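Local coordinates for protein NAD-dependent epimerase/dehydratase (Veillonella parvula DSM 2008, PDB 3R6D) that probably binds NAD(H) or NADP(H) on a Rossmann fold and acts as a nucleotide-dependent epimerase or dehydratase on a substrate not yet defined, at residues L11-Q16 with T42-E47; V106-L111 with I129-G134; Q137-L142 with Y149-L154; Y166-E171 with T199-T204. All blocks are in the same frame, centred on the assembly; numbering follows the deposited sequence. Where two conformers were deposited one is given.

The four contacts follow one another along the chain of a Rossmann-type domain. Contact 1 stands apart at the glycine-rich loop after strand 8-11: its centre lies at least 22 Å from the other centres, and it touches none of them. Contacts 2 and 3 have centres 10 Å apart and share helix 129-144, the second helix of the crossover from strand 102-108 to its parallel neighbour 148-158; Ser107 N to Leu152 O (2.9 Å) probably hydrogen-bonds these strands. Contact 4, its centre 12 Å from that of contact 3, joins strand 167-169 to the loop before strand 204-209. Contacts 2 to 4 thus share one region of the sheet, while contact 1 joins the probable phosphate-binding loop to segment 42-47.

Contact 1 (L11-Q16 with T42-E47); sequences LGAAGQ and TRIPPE
Ala13 and Ala14 meet Ile44 and Arg43 at the glycine-rich loop of the Rossmann fold, the GxxGxxA-like sequence after strand 8-11 that probably receives the cofactor's phosphates, as in relatives. The two alanines are the central residues of a type I turn closed by Gly15 N to Gly12 O at 3.0 Å. From Ile44, just past the end of helix 40-43, CB points at this turn. The next atom, CG1, sits 4.1 Å from Ala14 CA. With CG1 anti to the carbonyl carbon (chi1 -65°) and the chain then fully extended (chi2 180°), CD1 is carried along the turn to Ala13, 3.5 Å from its O and 4.0 Å from its CB. The tip thus rests on both the peptide carbonyl and the methyl group. Leu35 of strand 33-37 touches both Ala13 and Ile44, tying this patch to the sheet. Arg43 reaches the loop by a different route: its chain bends at chi3 (68°), and NH1 donates to Arg38 O, which anchors the guanidinium. Over one face of that group, toward its rim, stands Ala14 CB, 3.5 Å above the plane and 3.6 Å from Arg43 NH2.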
loop_
_atom_site.group_PDB
_atom_site.type_symbol
_atom_site.label_atom_id
_atom_site.label_comp_id
_atom_site.label_asym_id
_atom_site.label_seq_id
_atom_site.Cartn_x
_atom_site.Cartn_y
_atom_site.Cartn_z
ATOM N N LEU A 11 1.719 -8.575 -0.051
ATOM C CA LEU A 11 0.404 -9.092 -0.397
ATOM C C LEU A 11 -0.160 -8.202 -1.506
ATOM O O LEU A 11 0.134 -6.996 -1.563
ATOM C CB LEU A 11 -0.514 -9.090 0.850
ATOM C CG LEU A 11 0.087 -9.732 2.112
ATOM C CD1 LEU A 11 -0.935 -9.684 3.234
ATOM C CD2 LEU A 11 0.513 -11.174 1.830
ATOM N N GLY A 12 -0.978 -8.766 -2.388
ATOM C CA GLY A 12 -1.374 -8.004 -3.579
ATOM C C GLY A 12 -0.183 -7.785 -4.498
ATOM O O GLY A 12 -0.091 -6.763 -5.172
ATOM N N ALA A 13 0.723 -8.760 -4.560
ATOM C CA ALA A 13 2.008 -8.585 -5.230
ATOM C C ALA A 13 1.930 -8.274 -6.703
ATOM O O ALA A 13 2.881 -7.722 -7.265
ATOM C CB ALA A 13 2.876 -9.819 -5.015
ATOM N N ALA A 14 0.833 -8.672 -7.368
ATOM C CA ALA A 14 0.734 -8.400 -8.806
ATOM C C ALA A 14 0.235 -6.975 -9.145
ATOM O O ALA A 14 0.258 -6.568 -10.308
ATOM C CB ALA A 14 -0.145 -9.448 -9.479
ATOM N N GLY A 15 -0.191 -6.213 -8.134
ATOM C CA GLY A 15 -0.636 -4.862 -8.408
ATOM C C GLY A 15 0.499 -3.960 -8.876
ATOM O O GLY A 15 1.683 -4.261 -8.652
ATOM N N GLN A 16 0.159 -2.873 -9.560
ATOM C CA GLN A 16 1.178 -2.032 -10.167
ATOM C C GLN A 16 2.120 -1.403 -9.170
ATOM O O GLN A 16 3.337 -1.438 -9.376
ATOM C CB GLN A 16 0.545 -0.953 -11.042
ATOM C CG GLN A 16 -0.039 -1.441 -12.380
ATOM C CD GLN A 16 -0.392 -0.269 -13.282
ATOM O OE1 GLN A 16 0.493 0.420 -13.751
ATOM N NE2 GLN A 16 -1.686 -0.024 -13.502
ATOM N N THR A 42 3.514 -16.037 -13.587
ATOM C CA THR A 42 3.204 -15.508 -14.899
ATOM C C THR A 42 2.770 -14.044 -14.855
ATOM O O THR A 42 2.962 -13.338 -15.830
ATOM C CB THR A 42 2.142 -16.359 -15.643
ATOM O OG1 THR A 42 0.861 -16.130 -15.036
ATOM C CG2 THR A 42 2.538 -17.862 -15.630
ATOM N N ARG A 43 2.180 -13.586 -13.756
ATOM C CA ARG A 43 1.637 -12.231 -13.703
ATOM C C ARG A 43 2.696 -11.167 -13.382
ATOM O O ARG A 43 2.438 -9.962 -13.504
ATOM C CB ARG A 43 0.542 -12.181 -12.628
ATOM C CG ARG A 43 -0.662 -13.022 -13.033
ATOM C CD ARG A 43 -1.618 -13.174 -11.871
ATOM N NE ARG A 43 -2.260 -11.930 -11.511
ATOM C CZ ARG A 43 -2.871 -11.729 -10.348
ATOM N NH1 ARG A 43 -2.839 -12.662 -9.407
ATOM N NH2 ARG A 43 -3.513 -10.583 -10.121
ATOM N N ILE A 44 3.854 -11.596 -12.897
ATOM C CA ILE A 44 4.926 -10.683 -12.511
ATOM C C ILE A 44 6.091 -10.999 -13.460
ATOM O O ILE A 44 6.324 -12.163 -13.763
ATOM C CB ILE A 44 5.242 -10.884 -11.009
ATOM C CG1 ILE A 44 4.009 -10.470 -10.148
ATOM C CG2 ILE A 44 6.429 -10.074 -10.577
ATOM C CD1 ILE A 44 4.208 -10.639 -8.653
ATOM N N PRO A 45 6.832 -9.972 -13.921
ATOM C CA PRO A 45 7.827 -10.238 -14.949
ATOM C C PRO A 45 9.026 -11.013 -14.445
ATOM O O PRO A 45 9.335 -11.018 -13.249
ATOM C CB PRO A 45 8.219 -8.836 -15.441
ATOM C CG PRO A 45 7.918 -7.974 -14.352
ATOM C CD PRO A 45 6.703 -8.529 -13.661
ATOM N N PRO A 46 9.750 -11.648 -15.369
ATOM C CA PRO A 46 10.835 -12.534 -14.987
ATOM C C PRO A 46 12.027 -11.824 -14.321
ATOM O O PRO A 46 12.699 -12.455 -13.516
ATOM C CB PRO A 46 11.233 -13.193 -16.323
ATOM C CG PRO A 46 10.778 -12.226 -17.399
ATOM C CD PRO A 46 9.503 -11.656 -16.838
ATOM N N GLU A 47 12.276 -10.534 -14.579
ATOM C CA GLU A 47 13.376 -9.825 -13.894
ATOM C C GLU A 47 13.103 -9.683 -12.390
ATOM O O GLU A 47 14.004 -9.385 -11.584
ATOM C CB GLU A 47 13.688 -8.456 -14.553
ATOM C CG GLU A 47 12.654 -7.381 -14.367
ATOM C CD GLU A 47 11.569 -7.422 -15.397
ATOM O OE1 GLU A 47 11.430 -8.469 -16.129
ATOM O OE2 GLU A 47 10.844 -6.416 -15.467
#

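Contact 2 (V106-L111 with I129-G134); sequences VSMAGL and ISYVQG
A Met-aromatic contact between Met108, present as selenomethionine, and Tyr131 belongs to the apolar layer between the C-terminal end of strand 102-108 and the first turns of helix 129-144. The selenium, SE, is 5.3 Å from the centroid of the Tyr131 ring and 69° off its normal, an oblique approach, and its closest ring atom is Tyr131 CE2 at 4.1 Å. Met108 CG sits between the backbone N and the carbonyl carbon and the chain bends at chi3 (-73°), which brings SE to the ring; the two side chains slide past each other in opposite directions. The same SE reaches the helix backbone, 4.3 Å from Val132 CA. In the Rossmann fold this helix is the second, after 117-125, of the crossover connection that leads from strand 102-108 to strand 148-158 beside it, and the contact lies where helix 129-144 starts. Further along the loop, Leu111 adds a second apolar touch: its CD2 meets Val132 CG1 at 3.6 Å, the side chains crossing obliquely. Phe124 of helix 117-125 packs on both Met108 and Val132, extending the layer. One turn on from Tyr131, Glu135 OE1 is hydrogen-bonded to Ser107 OG.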
loop_
_atom_site.group_PDB
_atom_site.type_symbol
_atom_site.label_atom_id
_atom_site.label_comp_id
_atom_site.label_asym_id
_atom_site.label_seq_id
_atom_site.Cartn_x
_atom_site.Cartn_y
_atom_site.Cartn_z
ATOM N N VAL A 106 -2.186 0.197 1.378
ATOM C CA VAL A 106 -2.674 1.196 0.470
ATOM C C VAL A 106 -4.185 1.287 0.485
ATOM O O VAL A 106 -4.862 0.289 0.229
ATOM C CB VAL A 106 -2.163 0.880 -0.939
ATOM C CG1 VAL A 106 -2.928 1.656 -1.963
ATOM C CG2 VAL A 106 -0.652 1.193 -1.010
ATOM N N SER A 107 -4.695 2.494 0.725
ATOM C CA SER A 107 -6.119 2.781 0.689
ATOM C C SER A 107 -6.358 3.998 -0.172
ATOM O O SER A 107 -5.456 4.489 -0.850
ATOM C CB SER A 107 -6.588 2.959 2.134
ATOM O OG SER A 107 -7.973 3.127 2.231
HETATM N N MSE A 108 -7.595 4.454 -0.217
HETATM C CA MSE A 108 -7.958 5.584 -1.073
HETATM C C MSE A 108 -8.119 6.847 -0.229
HETATM O O MSE A 108 -8.683 6.835 0.882
HETATM C CB MSE A 108 -9.234 5.295 -1.877
HETATM C CG MSE A 108 -10.434 4.977 -1.045
HETATM SE SE MSE A 108 -12.070 4.805 -2.137
HETATM C CE MSE A 108 -12.309 6.689 -2.522
ATOM N N ALA A 109 -7.667 7.956 -0.789
ATOM C CA ALA A 109 -8.014 9.264 -0.256
ATOM C C ALA A 109 -9.507 9.559 -0.506
ATOM O O ALA A 109 -10.086 9.090 -1.494
ATOM C CB ALA A 109 -7.161 10.325 -0.921
ATOM N N GLY A 110 -10.095 10.336 0.394
ATOM C CA GLY A 110 -11.458 10.819 0.266
ATOM C C GLY A 110 -12.443 10.244 1.250
ATOM O O GLY A 110 -13.580 10.740 1.313
ATOM N N LEU A 111 -12.026 9.238 2.032
ATOM C CA LEU A 111 -12.900 8.569 3.042
ATOM C C LEU A 111 -12.836 9.178 4.472
ATOM O O LEU A 111 -13.501 8.683 5.397
ATOM C CB LEU A 111 -12.587 7.084 3.111
ATOM C CG LEU A 111 -12.590 6.270 1.837
ATOM C CD1 LEU A 111 -12.270 4.824 2.210
ATOM C CD2 LEU A 111 -13.945 6.433 1.102
ATOM N N ILE A 129 -20.039 2.337 -5.704
ATOM C CA ILE A 129 -20.280 2.439 -4.284
ATOM C C ILE A 129 -19.712 1.238 -3.555
ATOM O O ILE A 129 -19.148 1.379 -2.466
ATOM C CB ILE A 129 -21.802 2.602 -3.986
ATOM C CG1 ILE A 129 -22.250 3.978 -4.475
ATOM C CG2 ILE A 129 -22.086 2.417 -2.488
ATOM C CD1 ILE A 129 -23.778 4.217 -4.329
ATOM N N SER A 130 -19.833 0.060 -4.153
ATOM C CA SER A 130 -19.328 -1.139 -3.518
ATOM C C SER A 130 -17.817 -1.023 -3.276
ATOM O O SER A 130 -17.303 -1.567 -2.284
ATOM C CB SER A 130 -19.673 -2.381 -4.353
ATOM O OG SER A 130 -18.957 -2.375 -5.573
ATOM N N TYR A 131 -17.115 -0.403 -4.227
ATOM C CA TYR A 131 -15.658 -0.259 -4.126
ATOM C C TYR A 131 -15.304 0.652 -2.944
ATOM O O TYR A 131 -14.429 0.327 -2.114
ATOM C CB TYR A 131 -15.058 0.298 -5.410
ATOM C CG TYR A 131 -13.544 0.438 -5.332
ATOM C CD1 TYR A 131 -12.710 -0.658 -5.573
ATOM C CD2 TYR A 131 -12.943 1.642 -4.970
ATOM C CE1 TYR A 131 -11.347 -0.549 -5.484
ATOM C CE2 TYR A 131 -11.557 1.751 -4.893
ATOM C CZ TYR A 131 -10.775 0.645 -5.156
ATOM O OH TYR A 131 -9.399 0.726 -5.082
ATOM N N VAL A 132 -16.018 1.776 -2.853
ATOM C CA VAL A 132 -15.845 2.729 -1.755
ATOM C C VAL A 132 -16.120 2.057 -0.423
ATOM O O VAL A 132 -15.381 2.224 0.536
ATOM C CB VAL A 132 -16.759 3.941 -1.914
ATOM C CG1 VAL A 132 -16.634 4.889 -0.728
ATOM C CG2 VAL A 132 -16.409 4.633 -3.200
ATOM N N GLN A 133 -17.242 1.351 -0.342
ATOM C CA GLN A 133 -17.638 0.754 0.921
ATOM C C GLN A 133 -16.683 -0.336 1.384
ATOM O O GLN A 133 -16.404 -0.438 2.568
ATOM C CB GLN A 133 -19.087 0.289 0.854
ATOM C CG GLN A 133 -19.941 1.528 0.614
ATOM C CD GLN A 133 -21.431 1.330 0.756
ATOM O OE1 GLN A 133 -21.954 0.234 0.559
ATOM N NE2 GLN A 133 -22.127 2.410 1.092
ATOM N N GLY A 134 -16.192 -1.146 0.442
ATOM C CA GLY A 134 -15.204 -2.172 0.763
ATOM C C GLY A 134 -13.899 -1.509 1.254
ATOM O O GLY A 134 -13.291 -1.977 2.228
#

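Contact 3 (Q137-L142 with Y149-L154); sequences QARNVL and YTILRL
Leu142, with help from Arg139, seats helix 129-144 against Tyr149 and Ile151 in a buried helix-on-sheet contact, close to the short connection between the end of the helix and strand 148-158. The axes of 137-142 and 149-154 run nearly antiparallel (157°) with a closest approach of 10.3 Å, as expected for a helix leading back into the next parallel strand of a Rossmann fold. Leu142 has CG anti to the backbone N (chi1 -175°), which carries the branch to Tyr149: CG is 3.8 Å and CD1 3.9 Å from Tyr149 CB. The other methyl, CD2, reaches Ile151 CG1 at 3.7 Å. Leu142 O approaches the Tyr149 ring obliquely, 3.7 Å from Tyr149 CD2, and is hydrogen-bonded to Ser145 OG. Arg139 crosses Ile151 at about a right angle, its CG 4.1 Å from Ile151 CD1. Its chain bends at chi3 (72°), turning the guanidinium back along the helix to hold Asn140 OD1 side-on, through NE at 3.0 Å and NH2 at 2.9 Å, with that oxygen in the guanidinium plane; NH1 goes to Leu111 O. Shortening Arg139 to an alanine would remove the guanidinium and is likely to leave Asn140 OD1 and Leu111 O without these donors, with a gap beside Ile151 CD1. Leu142 also rests on Val103 of strand 102-108 and, with Ala138 and Val141, on Met88 of neighbouring helix 85-96, whereas Leu152 and Leu154, on the sheet's other face, meet helix 182-193.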
loop_
_atom_site.group_PDB
_atom_site.type_symbol
_atom_site.label_atom_id
_atom_site.label_comp_id
_atom_site.label_asym_id
_atom_site.label_seq_id
_atom_site.Cartn_x
_atom_site.Cartn_y
_atom_site.Cartn_z
ATOM N N GLN A 137 -14.530 -0.407 4.845
ATOM C CA GLN A 137 -14.540 -1.513 5.792
ATOM C C GLN A 137 -13.125 -2.054 6.040
ATOM O O GLN A 137 -12.784 -2.322 7.183
ATOM C CB GLN A 137 -15.490 -2.622 5.325
ATOM C CG GLN A 137 -16.976 -2.207 5.492
ATOM C CD GLN A 137 -17.990 -3.302 5.183
ATOM O OE1 GLN A 137 -17.814 -4.050 4.232
ATOM N NE2 GLN A 137 -19.091 -3.379 5.986
ATOM N N ALA A 138 -12.309 -2.195 4.984
ATOM C CA ALA A 138 -10.908 -2.641 5.134
ATOM C C ALA A 138 -10.084 -1.695 5.998
ATOM O O ALA A 138 -9.360 -2.129 6.903
ATOM C CB ALA A 138 -10.262 -2.794 3.779
ATOM N N ARG A 139 -10.288 -0.390 5.769
ATOM C CA ARG A 139 -9.641 0.615 6.585
ATOM C C ARG A 139 -10.031 0.490 8.051
ATOM O O ARG A 139 -9.171 0.470 8.939
ATOM C CB ARG A 139 -9.991 2.003 6.084
ATOM C CG ARG A 139 -9.512 3.054 7.067
ATOM C CD ARG A 139 -10.275 4.301 6.936
ATOM N NE ARG A 139 -11.632 4.177 7.447
ATOM C CZ ARG A 139 -12.524 5.127 7.269
ATOM N NH1 ARG A 139 -12.201 6.230 6.589
ATOM N NH2 ARG A 139 -13.734 4.984 7.788
ATOM N N ASN A 140 -11.341 0.364 8.319
ATOM C CA ASN A 140 -11.820 0.223 9.698
ATOM C C ASN A 140 -11.241 -0.999 10.374
ATOM O O ASN A 140 -10.809 -0.910 11.516
ATOM C CB ASN A 140 -13.351 0.156 9.744
ATOM C CG ASN A 140 -14.000 1.468 9.333
ATOM O OD1 ASN A 140 -13.332 2.509 9.238
ATOM N ND2 ASN A 140 -15.310 1.426 9.085
ATOM N N VAL A 141 -11.198 -2.138 9.655
ATOM C CA VAL A 141 -10.643 -3.357 10.257
ATOM C C VAL A 141 -9.183 -3.102 10.667
ATOM O O VAL A 141 -8.730 -3.510 11.743
ATOM C CB VAL A 141 -10.745 -4.575 9.309
ATOM C CG1 VAL A 141 -9.876 -5.749 9.814
ATOM C CG2 VAL A 141 -12.230 -5.018 9.196
ATOM N N LEU A 142 -8.405 -2.475 9.776
ATOM C CA LEU A 142 -6.989 -2.267 10.092
ATOM C C LEU A 142 -6.797 -1.286 11.260
ATOM O O LEU A 142 -6.003 -1.528 12.175
ATOM C CB LEU A 142 -6.199 -1.852 8.849
ATOM C CG LEU A 142 -4.699 -1.722 9.042
ATOM C CD1 LEU A 142 -4.057 -3.007 9.607
ATOM C CD2 LEU A 142 -4.063 -1.335 7.700
ATOM N N TYR A 149 0.324 -0.167 12.169
ATOM C CA TYR A 149 -0.040 0.087 10.786
ATOM C C TYR A 149 0.378 1.462 10.325
ATOM O O TYR A 149 0.392 2.436 11.106
ATOM C CB TYR A 149 -1.555 -0.120 10.566
ATOM C CG TYR A 149 -2.424 0.909 11.250
ATOM C CD1 TYR A 149 -2.666 2.137 10.640
ATOM C CD2 TYR A 149 -3.034 0.652 12.487
ATOM C CE1 TYR A 149 -3.449 3.111 11.233
ATOM C CE2 TYR A 149 -3.838 1.613 13.102
ATOM C CZ TYR A 149 -4.038 2.839 12.452
ATOM O OH TYR A 149 -4.838 3.835 13.004
ATOM N N THR A 150 0.641 1.548 9.019
ATOM C CA THR A 150 0.592 2.840 8.331
ATOM C C THR A 150 -0.342 2.663 7.142
ATOM O O THR A 150 -0.083 1.794 6.282
ATOM C CB THR A 150 1.978 3.274 7.775
ATOM O OG1 THR A 150 3.006 3.079 8.764
ATOM C CG2 THR A 150 1.920 4.718 7.314
ATOM N N ILE A 151 -1.417 3.444 7.102
ATOM C CA ILE A 151 -2.289 3.468 5.937
ATOM C C ILE A 151 -1.821 4.597 5.054
ATOM O O ILE A 151 -1.582 5.712 5.541
ATOM C CB ILE A 151 -3.757 3.624 6.362
ATOM C CG1 ILE A 151 -4.224 2.357 7.128
ATOM C CG2 ILE A 151 -4.630 3.943 5.140
ATOM C CD1 ILE A 151 -5.527 2.566 7.865
ATOM N N LEU A 152 -1.668 4.337 3.746
ATOM C CA LEU A 152 -1.348 5.381 2.767
ATOM C C LEU A 152 -2.599 5.684 1.985
ATOM O O LEU A 152 -3.109 4.833 1.253
ATOM C CB LEU A 152 -0.186 4.912 1.845
ATOM C CG LEU A 152 1.104 4.562 2.625
ATOM C CD1 LEU A 152 2.115 4.048 1.605
ATOM C CD2 LEU A 152 1.618 5.742 3.390
ATOM N N ARG A 153 -3.153 6.881 2.186
ATOM C CA ARG A 153 -4.346 7.319 1.471
ATOM C C ARG A 153 -3.948 7.934 0.139
ATOM O O ARG A 153 -3.429 9.048 0.110
ATOM C CB ARG A 153 -5.150 8.325 2.302
ATOM C CG ARG A 153 -5.776 7.727 3.552
ATOM C CD ARG A 153 -6.407 8.779 4.434
ATOM N NE ARG A 153 -5.418 9.528 5.193
ATOM C CZ ARG A 153 -5.220 10.848 5.124
ATOM N NH1 ARG A 153 -5.826 11.591 4.182
ATOM N NH2 ARG A 153 -4.363 11.430 5.969
ATOM N N LEU A 154 -4.136 7.186 -0.952
ATOM C CA LEU A 154 -3.653 7.646 -2.259
ATOM C C LEU A 154 -4.733 8.373 -2.994
ATOM O O LEU A 154 -5.878 7.912 -3.045
ATOM C CB LEU A 154 -3.161 6.475 -3.106
ATOM C CG LEU A 154 -2.128 5.549 -2.432
ATOM C CD1 LEU A 154 -1.588 4.560 -3.444
ATOM C CD2 LEU A 154 -0.971 6.357 -1.810
#

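Contact 4 (Y166-E171 with T199-T204); sequences YELIPE and TPFHRT
Leu168 CD1 meets the edge of the Phe201 ring, near the ring plane and 4.1 Å from CE1, the two side chains crossing at about a right angle. The second touch is polar against carbon: Glu171 OE2 comes within 3.3 Å of Thr204 CA and 3.5 Å of Thr204 CB. This closeness follows from the carboxylate's real partner, since OE2 accepts from the backbone N of Ser205, the next residue, and the chain, extended beyond CG, passes across Thr204 to get there. The fold explains why these segments adjoin. Strand 167-169 runs antiparallel to strand 204-209, which itself pairs in parallel with strand 148-158 of the Rossmann sheet, and the contact lies at the surface where 204-209 begins. Behind the first shell, the loop is braced from within. Thr204 OG1, placed between its backbone N and carbonyl carbon (chi1 64°), donates to Pro200 O at 2.9 Å, with a C=O...donor angle of 124° and the donor tilted 26° from the carbonyl plane. A valine in its place would probably leave Pro200 O without this donor and the short 3-10 segment 199-201 less firmly tied to the strand. One face of the Phe201 ring is covered by Pro200 CB, 4.2 Å above its centre. Further out, Phe201 O accepts from Thr150 OG1, and Arg203 NH1 donates to Leu147 O and Ser145 O.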
loop_
_atom_site.group_PDB
_atom_site.type_symbol
_atom_site.label_atom_id
_atom_site.label_comp_id
_atom_site.label_asym_id
_atom_site.label_seq_id
_atom_site.Cartn_x
_atom_site.Cartn_y
_atom_site.Cartn_z
ATOM N N TYR A 166 6.639 13.693 -4.025
ATOM C CA TYR A 166 5.388 13.472 -3.272
ATOM C C TYR A 166 5.354 14.383 -2.068
ATOM O O TYR A 166 6.400 14.887 -1.638
ATOM C CB TYR A 166 5.264 12.005 -2.816
ATOM C CG TYR A 166 6.295 11.596 -1.793
ATOM C CD1 TYR A 166 6.074 11.813 -0.433
ATOM C CD2 TYR A 166 7.498 10.996 -2.178
ATOM C CE1 TYR A 166 7.024 11.466 0.539
ATOM C CE2 TYR A 166 8.459 10.632 -1.207
ATOM C CZ TYR A 166 8.213 10.876 0.141
ATOM O OH TYR A 166 9.141 10.519 1.099
ATOM N N GLU A 167 4.159 14.629 -1.530
ATOM C CA GLU A 167 4.047 15.195 -0.203
ATOM C C GLU A 167 3.133 14.310 0.625
ATOM O O GLU A 167 2.248 13.612 0.084
ATOM C CB GLU A 167 3.536 16.646 -0.261
ATOM C CG GLU A 167 2.186 16.795 -0.973
ATOM C CD GLU A 167 1.753 18.247 -1.116
ATOM O OE1 GLU A 167 2.421 19.151 -0.534
ATOM O OE2 GLU A 167 0.753 18.506 -1.818
ATOM N N LEU A 168 3.337 14.367 1.926
ATOM C CA LEU A 168 2.589 13.568 2.886
ATOM C C LEU A 168 1.587 14.471 3.579
ATOM O O LEU A 168 1.919 15.578 3.998
ATOM C CB LEU A 168 3.550 12.938 3.906
ATOM C CG LEU A 168 4.588 11.987 3.315
ATOM C CD1 LEU A 168 5.488 11.383 4.364
ATOM C CD2 LEU A 168 3.924 10.861 2.526
ATOM N N ILE A 169 0.347 14.000 3.667
ATOM C CA ILE A 169 -0.773 14.794 4.170
ATOM C C ILE A 169 -1.283 14.190 5.468
ATOM O O ILE A 169 -1.855 13.093 5.458
ATOM C CB ILE A 169 -1.929 14.875 3.131
ATOM C CG1 ILE A 169 -1.433 15.366 1.774
ATOM C CG2 ILE A 169 -3.080 15.760 3.662
ATOM C CD1 ILE A 169 -0.922 16.724 1.731
ATOM N N PRO A 170 -1.057 14.875 6.590
ATOM C CA PRO A 170 -1.411 14.253 7.858
ATOM C C PRO A 170 -2.912 14.050 8.040
ATOM O O PRO A 170 -3.728 14.677 7.329
ATOM C CB PRO A 170 -0.817 15.208 8.914
ATOM C CG PRO A 170 -0.388 16.379 8.277
ATOM C CD PRO A 170 -0.335 16.152 6.764
ATOM N N GLU A 171 -3.282 13.220 9.012
ATOM C CA GLU A 171 -4.669 13.009 9.343
ATOM C C GLU A 171 -5.312 14.330 9.713
ATOM O O GLU A 171 -4.742 15.087 10.523
ATOM C CB GLU A 171 -4.764 12.080 10.563
ATOM C CG GLU A 171 -4.115 10.795 10.298
ATOM C CD GLU A 171 -4.437 9.744 11.325
ATOM O OE1 GLU A 171 -5.573 9.662 11.843
ATOM O OE2 GLU A 171 -3.528 8.965 11.609
ATOM N N THR A 199 7.999 7.066 14.196
ATOM C CA THR A 199 6.835 7.502 14.963
ATOM C C THR A 199 5.756 8.220 14.128
ATOM O O THR A 199 4.571 8.010 14.395
ATOM C CB THR A 199 7.211 8.302 16.230
ATOM O OG1 THR A 199 7.877 9.499 15.842
ATOM C CG2 THR A 199 8.112 7.471 17.147
ATOM N N PRO A 200 6.129 9.030 13.105
ATOM C CA PRO A 200 5.048 9.634 12.307
ATOM C C PRO A 200 4.222 8.611 11.523
ATOM O O PRO A 200 3.168 8.974 10.974
ATOM C CB PRO A 200 5.772 10.549 11.313
ATOM C CG PRO A 200 7.097 10.826 11.960
ATOM C CD PRO A 200 7.456 9.555 12.702
ATOM N N PHE A 201 4.709 7.366 11.442
ATOM C CA PHE A 201 4.069 6.325 10.711
ATOM C C PHE A 201 3.488 5.238 11.607
ATOM O O PHE A 201 2.991 4.241 11.139
ATOM C CB PHE A 201 5.081 5.736 9.729
ATOM C CG PHE A 201 5.703 6.784 8.861
ATOM C CD1 PHE A 201 4.906 7.584 8.040
ATOM C CD2 PHE A 201 7.072 7.050 8.935
ATOM C CE1 PHE A 201 5.451 8.603 7.312
ATOM C CE2 PHE A 201 7.627 8.071 8.198
ATOM C CZ PHE A 201 6.823 8.848 7.378
ATOM N N HIS A 202 3.584 5.418 12.924
ATOM C CA HIS A 202 3.149 4.413 13.874
ATOM C C HIS A 202 1.648 4.560 14.116
ATOM O O HIS A 202 1.216 5.488 14.806
ATOM C CB HIS A 202 3.899 4.614 15.200
ATOM C CG HIS A 202 3.718 3.491 16.175
ATOM N ND1 HIS A 202 2.618 3.359 17.001
ATOM C CD2 HIS A 202 4.501 2.416 16.429
ATOM C CE1 HIS A 202 2.734 2.247 17.712
ATOM N NE2 HIS A 202 3.877 1.667 17.401
ATOM N N ARG A 203 0.851 3.640 13.571
ATOM C CA ARG A 203 -0.613 3.675 13.705
ATOM C C ARG A 203 -1.139 5.017 13.231
ATOM O O ARG A 203 -1.937 5.661 13.912
ATOM C CB ARG A 203 -1.060 3.332 15.120
ATOM C CG ARG A 203 -0.641 1.925 15.501
ATOM C CD ARG A 203 -1.054 1.525 16.922
ATOM N NE ARG A 203 -2.488 1.644 17.193
ATOM C CZ ARG A 203 -3.436 0.762 16.844
ATOM N NH1 ARG A 203 -3.144 -0.304 16.120
ATOM N NH2 ARG A 203 -4.714 0.967 17.198
ATOM N N THR A 204 -0.774 5.381 12.012
ATOM C CA THR A 204 -1.289 6.586 11.399
ATOM C C THR A 204 -1.744 6.321 9.958
ATOM O O THR A 204 -1.400 5.310 9.356
ATOM C CB THR A 204 -0.242 7.705 11.423
ATOM O OG1 THR A 204 0.847 7.288 10.630
ATOM C CG2 THR A 204 0.224 8.028 12.823
#